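Long-range contacts in SusD homolog (Bacteroides thetaiotaomicron VPI-5482, PDB 3IV0), which probably binds glycans at the cell surface as an outer-membrane SusD-family lipoprotein, delivering them to a partner transporter, although its own ligand is unknown: residues Y245-I250 / S261-F266; I363-A368 / E426-Y431; D305-L310 / E326-T331; C52-A57 / F300-D305. All blocks are in the same frame, centred on the assembly; numbering follows the deposited sequence.

Contact 1 (Y245-I250 / S261-F266)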
loop_
_atom_site.group_PDB
_atom_site.type_symbol
_atom_site.label_atom_id
_atom_site.label_comp_id
_atom_site.label_asym_id
_atom_site.label_seq_id
_atom_site.Cartn_x
_atom_site.Cartn_y
_atom_site.Cartn_z
ATOM N N TYR A 245 6.841 -1.583 18.439
ATOM C CA TYR A 245 6.566 -2.433 17.309
ATOM C C TYR A 245 7.205 -3.793 17.506
ATOM O O TYR A 245 8.307 -3.913 18.022
ATOM C CB TYR A 245 7.099 -1.809 16.009
ATOM C CG TYR A 245 6.676 -0.375 15.799
ATOM C CD1 TYR A 245 5.388 0.054 16.098
ATOM C CD2 TYR A 245 7.559 0.552 15.296
ATOM C CE1 TYR A 245 5.017 1.374 15.936
ATOM C CE2 TYR A 245 7.190 1.883 15.120
ATOM C CZ TYR A 245 5.918 2.287 15.453
ATOM O OH TYR A 245 5.601 3.627 15.278
ATOM N N SER A 246 6.525 -4.826 17.046
ATOM C CA SER A 246 7.096 -6.158 17.072
ATOM C C SER A 246 6.523 -6.995 15.943
ATOM O O SER A 246 5.487 -6.658 15.360
ATOM C CB SER A 246 6.878 -6.820 18.418
ATOM O OG SER A 246 5.528 -6.821 18.715
ATOM N N LEU A 247 7.212 -8.070 15.620
ATOM C CA LEU A 247 6.697 -9.067 14.705
ATOM C C LEU A 247 5.875 -10.107 15.464
ATOM O O LEU A 247 6.421 -10.792 16.336
ATOM C CB LEU A 247 7.854 -9.749 13.994
ATOM C CG LEU A 247 8.723 -8.871 13.098
ATOM C CD1 LEU A 247 9.803 -9.740 12.421
ATOM C CD2 LEU A 247 7.912 -8.149 12.079
ATOM N N LEU A 248 4.601 -10.251 15.163
ATOM C CA LEU A 248 3.797 -11.262 15.862
ATOM C C LEU A 248 4.162 -12.667 15.407
ATOM O O LEU A 248 4.697 -12.897 14.313
ATOM C CB LEU A 248 2.315 -11.034 15.600
ATOM C CG LEU A 248 1.607 -10.002 16.497
ATOM C CD1 LEU A 248 2.109 -8.559 16.319
ATOM C CD2 LEU A 248 0.064 -10.078 16.279
ATOM N N ASP A 249 3.906 -13.640 16.266
ATOM C CA ASP A 249 4.077 -15.026 15.863
ATOM C C ASP A 249 3.284 -15.303 14.607
ATOM O O ASP A 249 2.194 -14.788 14.421
ATOM C CB ASP A 249 3.619 -15.968 16.978
ATOM C CG ASP A 249 4.579 -16.006 18.144
ATOM O OD1 ASP A 249 5.655 -15.386 18.061
ATOM O OD2 ASP A 249 4.252 -16.670 19.158
ATOM N N ILE A 250 3.836 -16.122 13.724
ATOM C CA ILE A 250 3.167 -16.429 12.480
ATOM C C ILE A 250 1.827 -17.120 12.674
ATOM O O ILE A 250 0.921 -16.957 11.860
ATOM C CB ILE A 250 4.101 -17.219 11.529
ATOM C CG1 ILE A 250 3.573 -17.192 10.085
ATOM C CG2 ILE A 250 4.326 -18.653 12.045
ATOM C CD1 ILE A 250 3.710 -15.822 9.348
ATOM N N SER A 261 -2.757 -4.265 15.569
ATOM C CA SER A 261 -1.713 -5.041 16.215
ATOM C C SER A 261 -0.439 -4.238 16.403
ATOM O O SER A 261 -0.254 -3.176 15.809
ATOM C CB SER A 261 -1.352 -6.304 15.411
ATOM O OG SER A 261 -0.442 -5.980 14.354
ATOM N N ASP A 262 0.491 -4.796 17.169
ATOM C CA ASP A 262 1.773 -4.130 17.399
ATOM C C ASP A 262 2.711 -4.189 16.183
ATOM O O ASP A 262 3.806 -3.660 16.236
ATOM C CB ASP A 262 2.532 -4.769 18.569
ATOM C CG ASP A 262 1.961 -4.394 19.940
ATOM O OD1 ASP A 262 0.962 -3.667 20.016
ATOM O OD2 ASP A 262 2.572 -4.816 20.942
ATOM N N GLU A 263 2.297 -4.854 15.103
ATOM C CA GLU A 263 3.088 -4.927 13.900
ATOM C C GLU A 263 2.639 -3.862 12.895
ATOM O O GLU A 263 3.390 -3.523 11.969
ATOM C CB GLU A 263 2.992 -6.335 13.296
ATOM C CG GLU A 263 3.942 -6.545 12.174
ATOM C CD GLU A 263 4.170 -7.965 11.754
ATOM O OE1 GLU A 263 4.031 -8.875 12.590
ATOM O OE2 GLU A 263 4.608 -8.138 10.579
ATOM N N GLY A 264 1.447 -3.323 13.053
ATOM C CA GLY A 264 0.947 -2.375 12.070
ATOM C C GLY A 264 1.713 -1.061 12.132
ATOM O O GLY A 264 2.060 -0.585 13.214
ATOM N N LEU A 265 1.992 -0.455 10.988
ATOM C CA LEU A 265 2.552 0.893 10.951
ATOM C C LEU A 265 1.504 1.868 10.405
ATOM O O LEU A 265 1.436 2.998 10.915
ATOM C CB LEU A 265 3.864 0.973 10.152
ATOM C CG LEU A 265 5.025 0.197 10.772
ATOM C CD1 LEU A 265 6.242 0.263 9.854
ATOM C CD2 LEU A 265 5.366 0.655 12.162
ATOM N N PHE A 266 0.750 1.547 9.361
ATOM C CA PHE A 266 -0.385 2.395 8.961
ATOM C C PHE A 266 -1.423 1.485 8.383
ATOM O O PHE A 266 -1.110 0.601 7.561
ATOM C CB PHE A 266 -0.020 3.537 7.999
ATOM C CG PHE A 266 -1.175 4.454 7.764
ATOM C CD1 PHE A 266 -1.661 5.200 8.835
ATOM C CD2 PHE A 266 -1.875 4.456 6.591
ATOM C CE1 PHE A 266 -2.788 5.976 8.686
ATOM C CE2 PHE A 266 -3.019 5.225 6.446
ATOM C CZ PHE A 266 -3.475 5.979 7.511
HETATM O O HOH W 1 5.256 -4.639 20.657
#
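Residues 261-264 form a type I beta turn that lies against the irregular 245-250 segment, joined to it by a 3.1 Å backbone bond from Ser246 N to Asp262 O, with the donor above the carbonyl plane. Within the turn, Ser261 OG accepts from the backbone N of Glu263. Glu263 then leaves with CG anti to its own N (chi1 -171°) and runs extended, so that OE1 takes the backbone N-H of Leu248 at 3.0 Å on its anti lone pair. The same carboxylate pairs with Arg366 through OE2 and with Arg398 through OE1, which probably favours its ionised form. An alanine here would probably leave the Leu248 N-H and both arginines without this buried acceptor. Leu248 CD1 packs on Glu263 CB, 3.9 Å away. Leu265 meets Tyr245 at about a right angle, its CD2 lying 3.6 Å from the ring centroid in a CH-pi contact over the face; Tyr245 OH bonds to Trp188 O. A water links Ser246 OG to Asp262 OD2, while Asp262 OD1 forms a salt bridge with Lys196. The ST turn within the beta turn precedes a classic beta bulge, Leu265 and Phe266 opposite Phe365.

Contact 2 (I363-A368 / E426-Y431)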
loop_
_atom_site.group_PDB
_atom_site.type_symbol
_atom_site.label_atom_id
_atom_site.label_comp_id
_atom_site.label_asym_id
_atom_site.label_seq_id
_atom_site.Cartn_x
_atom_site.Cartn_y
_atom_site.Cartn_z
ATOM N N ILE A 363 -4.013 -3.311 5.734
ATOM C CA ILE A 363 -2.703 -3.016 6.308
ATOM C C ILE A 363 -1.776 -2.400 5.283
ATOM O O ILE A 363 -1.170 -3.141 4.473
ATOM C CB ILE A 363 -2.028 -4.246 6.887
ATOM C CG1 ILE A 363 -2.967 -4.982 7.863
ATOM C CG2 ILE A 363 -0.759 -3.847 7.635
ATOM C CD1 ILE A 363 -3.588 -4.135 9.035
ATOM N N VAL A 364 -1.636 -1.073 5.279
ATOM C CA VAL A 364 -0.919 -0.373 4.238
ATOM C C VAL A 364 0.581 -0.546 4.426
ATOM O O VAL A 364 1.299 -0.909 3.465
ATOM C CB VAL A 364 -1.302 1.122 4.223
ATOM C CG1 VAL A 364 -0.440 1.900 3.198
ATOM C CG2 VAL A 364 -2.778 1.288 3.884
ATOM N N PHE A 365 1.075 -0.293 5.615
ATOM C CA PHE A 365 2.476 -0.459 5.956
ATOM C C PHE A 365 2.521 -1.254 7.231
ATOM O O PHE A 365 1.800 -0.954 8.197
ATOM C CB PHE A 365 3.160 0.883 6.199
ATOM C CG PHE A 365 3.132 1.836 5.022
ATOM C CD1 PHE A 365 3.506 1.440 3.733
ATOM C CD2 PHE A 365 2.790 3.185 5.236
ATOM C CE1 PHE A 365 3.497 2.326 2.697
ATOM C CE2 PHE A 365 2.795 4.081 4.160
ATOM C CZ PHE A 365 3.123 3.630 2.899
ATOM N N ARG A 366 3.390 -2.255 7.301
ATOM C CA ARG A 366 3.604 -2.923 8.580
ATOM C C ARG A 366 5.075 -3.220 8.833
ATOM O O ARG A 366 5.935 -3.045 7.947
ATOM C CB ARG A 366 2.758 -4.163 8.750
ATOM C CG ARG A 366 3.063 -5.254 7.794
ATOM C CD ARG A 366 2.195 -6.489 8.120
ATOM N NE ARG A 366 2.243 -7.467 7.036
ATOM C CZ ARG A 366 2.954 -8.595 7.062
ATOM N NH1 ARG A 366 3.720 -8.922 8.075
ATOM N NH2 ARG A 366 2.885 -9.411 6.034
ATOM N N TYR A 367 5.394 -3.609 10.055
ATOM C CA TYR A 367 6.773 -3.631 10.517
ATOM C C TYR A 367 7.634 -4.610 9.728
ATOM O O TYR A 367 8.775 -4.289 9.424
ATOM C CB TYR A 367 6.772 -3.892 12.010
ATOM C CG TYR A 367 8.092 -3.764 12.726
ATOM C CD1 TYR A 367 8.921 -2.653 12.588
ATOM C CD2 TYR A 367 8.471 -4.733 13.636
ATOM C CE1 TYR A 367 10.123 -2.572 13.295
ATOM C CE2 TYR A 367 9.635 -4.626 14.383
ATOM C CZ TYR A 367 10.458 -3.576 14.173
ATOM O OH TYR A 367 11.620 -3.480 14.908
ATOM N N ALA A 368 7.120 -5.770 9.326
ATOM C CA ALA A 368 7.939 -6.693 8.544
ATOM C C ALA A 368 8.330 -6.054 7.230
ATOM O O ALA A 368 9.459 -6.229 6.753
ATOM C CB ALA A 368 7.194 -8.029 8.260
ATOM N N GLU A 426 -1.191 -7.590 0.062
ATOM C CA GLU A 426 -1.220 -6.334 0.807
ATOM C C GLU A 426 -1.014 -5.102 -0.079
ATOM O O GLU A 426 -0.863 -3.996 0.443
ATOM C CB GLU A 426 -0.207 -6.361 1.959
ATOM C CG GLU A 426 -0.547 -7.453 2.994
ATOM C CD GLU A 426 0.517 -7.632 4.031
ATOM O OE1 GLU A 426 0.827 -6.670 4.767
ATOM O OE2 GLU A 426 1.063 -8.745 4.159
ATOM N N GLY A 427 -0.983 -5.258 -1.383
ATOM C CA GLY A 427 -0.960 -4.117 -2.288
ATOM C C GLY A 427 0.408 -3.580 -2.626
ATOM O O GLY A 427 0.496 -2.438 -3.095
ATOM N N HIS A 428 1.450 -4.368 -2.426
ATOM C CA HIS A 428 2.814 -3.978 -2.705
ATOM C C HIS A 428 3.410 -4.571 -3.971
ATOM O O HIS A 428 4.347 -4.011 -4.488
ATOM C CB HIS A 428 3.719 -4.312 -1.524
ATOM C CG HIS A 428 3.437 -3.497 -0.314
ATOM N ND1 HIS A 428 3.855 -2.184 -0.217
ATOM C CD2 HIS A 428 2.722 -3.771 0.798
ATOM C CE1 HIS A 428 3.430 -1.703 0.946
ATOM N NE2 HIS A 428 2.756 -2.640 1.581
ATOM N N TYR A 429 2.937 -5.717 -4.425
ATOM C CA TYR A 429 3.552 -6.456 -5.500
ATOM C C TYR A 429 3.881 -5.608 -6.710
ATOM O O TYR A 429 5.045 -5.509 -7.131
ATOM C CB TYR A 429 2.635 -7.611 -5.884
ATOM C CG TYR A 429 3.017 -8.284 -7.183
ATOM C CD1 TYR A 429 4.117 -9.139 -7.256
ATOM C CD2 TYR A 429 2.246 -8.089 -8.314
ATOM C CE1 TYR A 429 4.447 -9.757 -8.498
ATOM C CE2 TYR A 429 2.570 -8.673 -9.539
ATOM C CZ TYR A 429 3.627 -9.529 -9.607
ATOM O OH TYR A 429 3.888 -10.086 -10.869
ATOM N N TYR A 430 2.855 -4.998 -7.298
ATOM C CA TYR A 430 3.076 -4.294 -8.536
ATOM C C TYR A 430 3.986 -3.093 -8.332
ATOM O O TYR A 430 4.852 -2.798 -9.147
ATOM C CB TYR A 430 1.747 -3.872 -9.178
ATOM C CG TYR A 430 1.959 -3.043 -10.396
ATOM C CD1 TYR A 430 2.328 -3.608 -11.604
ATOM C CD2 TYR A 430 1.831 -1.686 -10.342
ATOM C CE1 TYR A 430 2.524 -2.820 -12.725
ATOM C CE2 TYR A 430 2.018 -0.898 -11.430
ATOM C CZ TYR A 430 2.380 -1.458 -12.638
ATOM O OH TYR A 430 2.579 -0.698 -13.769
ATOM N N TYR A 431 3.741 -2.388 -7.238
ATOM C CA TYR A 431 4.465 -1.170 -6.967
ATOM C C TYR A 431 5.940 -1.468 -6.668
ATOM O O TYR A 431 6.824 -0.726 -7.121
ATOM C CB TYR A 431 3.767 -0.461 -5.818
ATOM C CG TYR A 431 2.416 0.095 -6.191
ATOM C CD1 TYR A 431 2.273 0.978 -7.254
ATOM C CD2 TYR A 431 1.297 -0.190 -5.438
ATOM C CE1 TYR A 431 1.032 1.513 -7.589
ATOM C CE2 TYR A 431 0.046 0.361 -5.750
ATOM C CZ TYR A 431 -0.052 1.239 -6.790
ATOM O OH TYR A 431 -1.269 1.864 -7.090
HETATM O O HOH W 2 1.555 -4.047 4.123
HETATM O O HOH W 3 -0.099 -1.215 0.970
#
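Arg366 starts in the crowded position, CG between its backbone N and carbonyl carbon (chi1 64°), and is extended from there to NE. Beyond CB, CG passes 4.0 Å from Glu426 OE1 and CD closes to 3.6 Å from the same oxygen. NE then donates to Glu426 OE1 at 2.8 Å and NH2 to Glu426 OE2 at 2.7 Å, both nearly straight and both on syn lone pairs. This is a side-on, two-nitrogen salt bridge, with guanidinium and carboxylate planes only 18° apart. NH1 serves Glu422 besides Glu263, while Glu426 OE2 has Lys343 as a second partner. A leucine here would probably take one positive partner from each of Glu426, Glu263 and Glu422. Arg366 is also the N-cap residue of helix 367-381 and the last residue of strand 362-366, whose classic beta bulge at Val364 and Phe365 lies opposite Phe266. That bulge presents the carbonyl of Val364 to His428, whose NE2 donates to Val364 O at 2.9 Å, in the ring plane and nearly along the C=O axis, though with a bent N-H angle of 133°. One water donates to Ile363 O and Glu426 OE1; another bridges Val364 O and Glu426 O.

Contact 3 (D305-L310 / E326-T331)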
loop_
_atom_site.group_PDB
_atom_site.type_symbol
_atom_site.label_atom_id
_atom_site.label_comp_id
_atom_site.label_asym_id
_atom_site.label_seq_id
_atom_site.Cartn_x
_atom_site.Cartn_y
_atom_site.Cartn_z
ATOM N N ASP A 305 2.870 -22.557 -10.807
ATOM C CA ASP A 305 4.284 -22.431 -11.114
ATOM C C ASP A 305 4.864 -21.227 -10.388
ATOM O O ASP A 305 5.948 -21.313 -9.818
ATOM C CB ASP A 305 4.518 -22.303 -12.612
ATOM C CG ASP A 305 4.133 -23.566 -13.388
ATOM O OD1 ASP A 305 4.528 -24.677 -12.989
ATOM O OD2 ASP A 305 3.417 -23.429 -14.406
ATOM N N TYR A 306 4.156 -20.098 -10.412
ATOM C CA TYR A 306 4.608 -18.938 -9.666
ATOM C C TYR A 306 4.786 -19.254 -8.181
ATOM O O TYR A 306 5.800 -18.908 -7.582
ATOM C CB TYR A 306 3.627 -17.791 -9.817
ATOM C CG TYR A 306 4.057 -16.557 -9.054
ATOM C CD1 TYR A 306 5.257 -15.921 -9.375
ATOM C CD2 TYR A 306 3.299 -16.056 -8.031
ATOM C CE1 TYR A 306 5.681 -14.788 -8.704
ATOM C CE2 TYR A 306 3.712 -14.880 -7.344
ATOM C CZ TYR A 306 4.921 -14.286 -7.701
ATOM O OH TYR A 306 5.348 -13.147 -7.047
ATOM N N LEU A 307 3.807 -19.923 -7.574
ATOM C CA LEU A 307 3.865 -20.185 -6.149
ATOM C C LEU A 307 4.931 -21.243 -5.826
ATOM O O LEU A 307 5.509 -21.218 -4.752
ATOM C CB LEU A 307 2.463 -20.509 -5.611
ATOM C CG LEU A 307 1.433 -19.369 -5.731
ATOM C CD1 LEU A 307 0.090 -19.833 -5.187
ATOM C CD2 LEU A 307 1.896 -18.063 -5.029
HETATM N N MSE A 308 5.200 -22.163 -6.751
HETATM C CA MSE A 308 6.314 -23.094 -6.558
HETATM C C MSE A 308 7.649 -22.336 -6.593
HETATM O O MSE A 308 8.621 -22.773 -5.974
HETATM C CB MSE A 308 6.295 -24.197 -7.616
HETATM C CG MSE A 308 5.325 -25.329 -7.301
HETATM SE SE MSE A 308 5.431 -26.786 -8.594
HETATM C CE MSE A 308 4.519 -25.990 -10.003
ATOM N N THR A 309 7.726 -21.241 -7.347
ATOM C CA THR A 309 8.936 -20.389 -7.339
ATOM C C THR A 309 9.029 -19.558 -6.067
ATOM O O THR A 309 10.074 -19.476 -5.409
ATOM C CB THR A 309 8.902 -19.417 -8.512
ATOM O OG1 THR A 309 9.023 -20.163 -9.734
ATOM C CG2 THR A 309 10.024 -18.332 -8.398
ATOM N N LEU A 310 7.908 -18.963 -5.713
ATOM C CA LEU A 310 7.839 -18.097 -4.573
ATOM C C LEU A 310 8.009 -18.810 -3.233
ATOM O O LEU A 310 8.718 -18.330 -2.340
ATOM C CB LEU A 310 6.498 -17.355 -4.629
ATOM C CG LEU A 310 6.307 -16.204 -3.657
ATOM C CD1 LEU A 310 7.407 -15.175 -3.902
ATOM C CD2 LEU A 310 4.901 -15.584 -3.824
ATOM N N GLU A 326 -4.115 -26.514 0.698
ATOM C CA GLU A 326 -3.240 -27.595 0.260
ATOM C C GLU A 326 -3.051 -27.648 -1.257
ATOM O O GLU A 326 -2.133 -28.294 -1.752
ATOM C CB GLU A 326 -3.757 -28.929 0.816
ATOM C CG GLU A 326 -2.745 -30.042 0.802
ATOM C CD GLU A 326 -3.181 -31.222 1.660
ATOM O OE1 GLU A 326 -2.898 -31.211 2.881
ATOM O OE2 GLU A 326 -3.808 -32.150 1.107
ATOM N N LYS A 327 -3.868 -26.895 -2.007
ATOM C CA LYS A 327 -3.756 -26.825 -3.450
ATOM C C LYS A 327 -2.900 -25.650 -3.923
ATOM O O LYS A 327 -2.927 -25.277 -5.076
ATOM C CB LYS A 327 -5.150 -26.718 -4.067
ATOM C CG LYS A 327 -6.041 -27.900 -3.710
ATOM C CD LYS A 327 -7.522 -27.585 -3.892
ATOM C CE LYS A 327 -8.146 -26.902 -2.667
ATOM N NZ LYS A 327 -8.778 -27.873 -1.720
ATOM N N ILE A 328 -2.084 -25.128 -3.013
ATOM C CA ILE A 328 -1.181 -24.013 -3.332
ATOM C C ILE A 328 -0.480 -24.112 -4.693
ATOM O O ILE A 328 -0.415 -23.133 -5.444
ATOM C CB ILE A 328 -0.141 -23.833 -2.215
ATOM C CG1 ILE A 328 0.781 -22.639 -2.498
ATOM C CG2 ILE A 328 0.659 -25.142 -1.973
ATOM C CD1 ILE A 328 1.772 -22.409 -1.373
ATOM N N TYR A 329 0.051 -25.291 -5.050
ATOM C CA TYR A 329 0.813 -25.426 -6.275
ATOM C C TYR A 329 0.007 -25.869 -7.500
ATOM O O TYR A 329 0.585 -26.011 -8.568
ATOM C CB TYR A 329 2.005 -26.382 -6.078
ATOM C CG TYR A 329 2.933 -26.045 -4.917
ATOM C CD1 TYR A 329 3.498 -24.771 -4.783
ATOM C CD2 TYR A 329 3.256 -26.990 -3.971
ATOM C CE1 TYR A 329 4.371 -24.480 -3.751
ATOM C CE2 TYR A 329 4.113 -26.704 -2.932
ATOM C CZ TYR A 329 4.687 -25.431 -2.835
ATOM O OH TYR A 329 5.535 -25.200 -1.782
ATOM N N SER A 330 -1.299 -26.056 -7.334
ATOM C CA SER A 330 -2.125 -26.555 -8.420
ATOM C C SER A 330 -2.012 -25.675 -9.643
ATOM O O SER A 330 -1.965 -24.435 -9.549
ATOM C CB SER A 330 -3.591 -26.653 -8.004
ATOM O OG SER A 330 -4.375 -27.067 -9.120
ATOM N N THR A 331 -1.951 -26.309 -10.804
ATOM C CA THR A 331 -1.898 -25.584 -12.059
ATOM C C THR A 331 -3.286 -25.528 -12.690
ATOM O O THR A 331 -3.451 -25.016 -13.791
ATOM C CB THR A 331 -0.894 -26.183 -13.038
ATOM O OG1 THR A 331 -1.214 -27.559 -13.270
ATOM C CG2 THR A 331 0.532 -26.088 -12.506
#
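Leu307 and Met308, neighbours on helix 304-310, both place CG anti to the carbonyl carbon (chi1 -63° and -81°), and Tyr329 does the same from the facing loop (chi1 -54°), whereas Ile328 sets CG1 anti to its backbone N. These choices send the two helix side chains against a pair of consecutive loop residues. Leu307 points at the loop and touches it with CD1, which lies 3.9 Å from Ile328 CG1, the two side chains crossing obliquely; the same methyl also rests against the carbonyl oxygen of Ile328. The Tyr329 ring is held between unlike neighbours. Over one face, 3.7 Å above the plane and over its centre, sits CG2 of Ile328, while Leu307 O approaches the edge, 3.6 Å from Tyr329 CE1. Met308, a selenomethionine here, has chi1 and an extended chi2 placing SE 5.1 Å from the Tyr329 ring centroid, an oblique Met-aromatic contact, and then bends at chi3, which turns CE. Lys327 to Ser330 form a type I beta turn, with Ile328 and Tyr329 at its two central positions. On the exposed side Thr331 CG2 lies 4.3 Å from Asp305 OD1. Tyr329 OH bonds to Phe311 O, and Lys339 NZ to the carbonyls of Ile328 and Ser330. Helix and turn are thus joined by dispersion and shape, while hydrogen bonds run within each segment and to Phe311 and Lys339.

Contact 4 (C52-A57 / F300-D305)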
loop_
_atom_site.group_PDB
_atom_site.type_symbol
_atom_site.label_atom_id
_atom_site.label_comp_id
_atom_site.label_asym_id
_atom_site.label_seq_id
_atom_site.Cartn_x
_atom_site.Cartn_y
_atom_site.Cartn_z
ATOM N N CYS A 52 -0.133 -7.012 -13.474
ATOM C CA CYS A 52 1.052 -7.802 -13.839
ATOM C C CYS A 52 1.271 -9.014 -12.947
ATOM O O CYS A 52 2.372 -9.552 -12.922
ATOM C CB CYS A 52 2.324 -6.944 -13.910
ATOM S SG CYS A 52 2.218 -5.622 -15.137
ATOM N N ALA A 53 0.251 -9.433 -12.181
ATOM C CA ALA A 53 0.323 -10.628 -11.374
ATOM C C ALA A 53 -0.056 -11.860 -12.228
ATOM O O ALA A 53 -0.907 -11.744 -13.124
ATOM C CB ALA A 53 -0.624 -10.511 -10.174
ATOM N N PRO A 54 0.561 -13.003 -11.936
ATOM C CA PRO A 54 0.267 -14.253 -12.668
ATOM C C PRO A 54 -1.018 -14.901 -12.143
ATOM O O PRO A 54 -1.003 -15.967 -11.511
ATOM C CB PRO A 54 1.506 -15.083 -12.406
ATOM C CG PRO A 54 1.940 -14.689 -11.068
ATOM C CD PRO A 54 1.639 -13.195 -10.958
ATOM N N ILE A 55 -2.131 -14.229 -12.445
ATOM C CA ILE A 55 -3.444 -14.604 -11.957
ATOM C C ILE A 55 -4.377 -14.887 -13.122
ATOM O O ILE A 55 -4.236 -14.334 -14.220
ATOM C CB ILE A 55 -4.032 -13.518 -11.022
ATOM C CG1 ILE A 55 -4.195 -12.165 -11.711
ATOM C CG2 ILE A 55 -3.196 -13.416 -9.753
ATOM C CD1 ILE A 55 -4.910 -11.126 -10.800
ATOM N N THR A 56 -5.350 -15.751 -12.845
ATOM C CA THR A 56 -6.349 -16.124 -13.820
ATOM C C THR A 56 -7.723 -16.160 -13.175
ATOM O O THR A 56 -7.859 -16.688 -12.088
ATOM C CB THR A 56 -6.052 -17.531 -14.398
ATOM O OG1 THR A 56 -4.729 -17.554 -14.936
ATOM C CG2 THR A 56 -7.054 -17.895 -15.457
ATOM N N ALA A 57 -8.724 -15.584 -13.842
ATOM C CA ALA A 57 -10.114 -15.621 -13.378
ATOM C C ALA A 57 -10.715 -16.991 -13.554
ATOM O O ALA A 57 -10.456 -17.643 -14.552
ATOM C CB ALA A 57 -10.949 -14.591 -14.123
ATOM N N PHE A 300 -10.298 -15.257 -8.594
ATOM C CA PHE A 300 -9.090 -15.616 -9.323
ATOM C C PHE A 300 -8.142 -16.433 -8.476
ATOM O O PHE A 300 -8.289 -16.538 -7.272
ATOM C CB PHE A 300 -8.357 -14.381 -9.906
ATOM C CG PHE A 300 -7.803 -13.413 -8.873
ATOM C CD1 PHE A 300 -6.579 -13.648 -8.233
ATOM C CD2 PHE A 300 -8.468 -12.251 -8.580
ATOM C CE1 PHE A 300 -6.055 -12.752 -7.317
ATOM C CE2 PHE A 300 -7.959 -11.355 -7.645
ATOM C CZ PHE A 300 -6.756 -11.595 -7.029
ATOM N N CYS A 301 -7.160 -17.008 -9.152
ATOM C CA CYS A 301 -6.089 -17.712 -8.485
ATOM C C CYS A 301 -4.740 -17.400 -9.112
ATOM O O CYS A 301 -4.643 -16.995 -10.257
ATOM C CB CYS A 301 -6.331 -19.234 -8.496
ATOM S SG CYS A 301 -6.329 -20.027 -10.115
ATOM N N TYR A 302 -3.703 -17.649 -8.323
ATOM C CA TYR A 302 -2.320 -17.493 -8.741
ATOM C C TYR A 302 -1.811 -18.756 -9.410
ATOM O O TYR A 302 -2.146 -19.865 -8.981
ATOM C CB TYR A 302 -1.438 -17.232 -7.513
ATOM C CG TYR A 302 -1.530 -15.793 -7.020
ATOM C CD1 TYR A 302 -2.577 -15.403 -6.220
ATOM C CD2 TYR A 302 -0.620 -14.848 -7.435
ATOM C CE1 TYR A 302 -2.679 -14.094 -5.778
ATOM C CE2 TYR A 302 -0.722 -13.510 -6.992
ATOM C CZ TYR A 302 -1.754 -13.175 -6.169
ATOM O OH TYR A 302 -1.890 -11.880 -5.722
ATOM N N SER A 303 -0.993 -18.583 -10.419
ATOM C CA SER A 303 -0.268 -19.694 -11.043
ATOM C C SER A 303 0.413 -20.581 -10.013
ATOM O O SER A 303 1.145 -20.121 -9.156
ATOM C CB SER A 303 0.778 -19.104 -11.990
ATOM O OG SER A 303 1.803 -20.003 -12.312
ATOM N N GLY A 304 0.247 -21.890 -10.164
ATOM C CA GLY A 304 0.964 -22.834 -9.330
ATOM C C GLY A 304 2.449 -22.817 -9.576
ATOM O O GLY A 304 3.208 -22.990 -8.638
ATOM N N ASP A 305 2.870 -22.557 -10.807
ATOM C CA ASP A 305 4.284 -22.431 -11.114
ATOM C C ASP A 305 4.864 -21.227 -10.388
ATOM O O ASP A 305 5.948 -21.313 -9.818
ATOM C CB ASP A 305 4.518 -22.303 -12.612
ATOM C CG ASP A 305 4.133 -23.566 -13.388
ATOM O OD1 ASP A 305 4.528 -24.677 -12.989
ATOM O OD2 ASP A 305 3.417 -23.429 -14.406
#
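Ile55 lays one methyl on each of two aromatic rings: CD1 sits over a face of Phe300, 4.0 Å from the ring centroid, and CG2 over a face of Tyr302, 3.7 Å from its centroid. Phe300 also receives Tyr302 CE1 at its edge, in plane. The three side chains share one face of a two-stranded antiparallel ribbon, in which strand 55-57 pairs with strand 300-302 at 155° between their directions. Ile55 faces Tyr302, and Ala57 faces Phe300, as non-hydrogen-bonded pairs; Val65 of helix 63-69 packs on that same face against Ile55, Ala57 and Phe300. CG1 of Ile55 takes the crowded position between N and carbonyl carbon (chi1 60°), which puts CG2 over the Tyr302 ring. Thr56 and Cys301, on the other face, form the hydrogen-bonded pair, with Thr56 N to Cys301 O and Cys301 N to Thr56 O each 3.0 Å. The ladder thus ties chain portions more than 240 residues apart. Before it, Pro54 is the centre of an inverse gamma turn, and its CB touches Ser303 CB. Ser303 is the N-cap of helix 304-310, its OG accepting from Tyr306 N. The backbone N of Ser303 donates to Pro54 O at 2.8 Å, almost straight and nearly along the C=O axis.

Overall arrangement
Contact 2 lies deepest, its centre about 5 Å from that of the chain, and is wholly buried; contact 4 is buried too, but its centre is about 20 Å from the chain's, while contacts 1 and 3 are only partly covered. Contacts 1 and 2 meet on the ribbon of strands 264-268 and 362-366, where the salt bridge between Glu263 and Arg366 makes one charged network of them. Contacts 3 and 4 share Asp305 and helix 304-310, with centres about 10 Å apart. Tyr429 connects the two halves, bonding to Cys52 O and packing on Tyr306. Charge pairs thus link contacts 1 and 2, whereas contacts 3 and 4 rest mainly on apolar and aromatic contacts, with backbone bonds in contact 4.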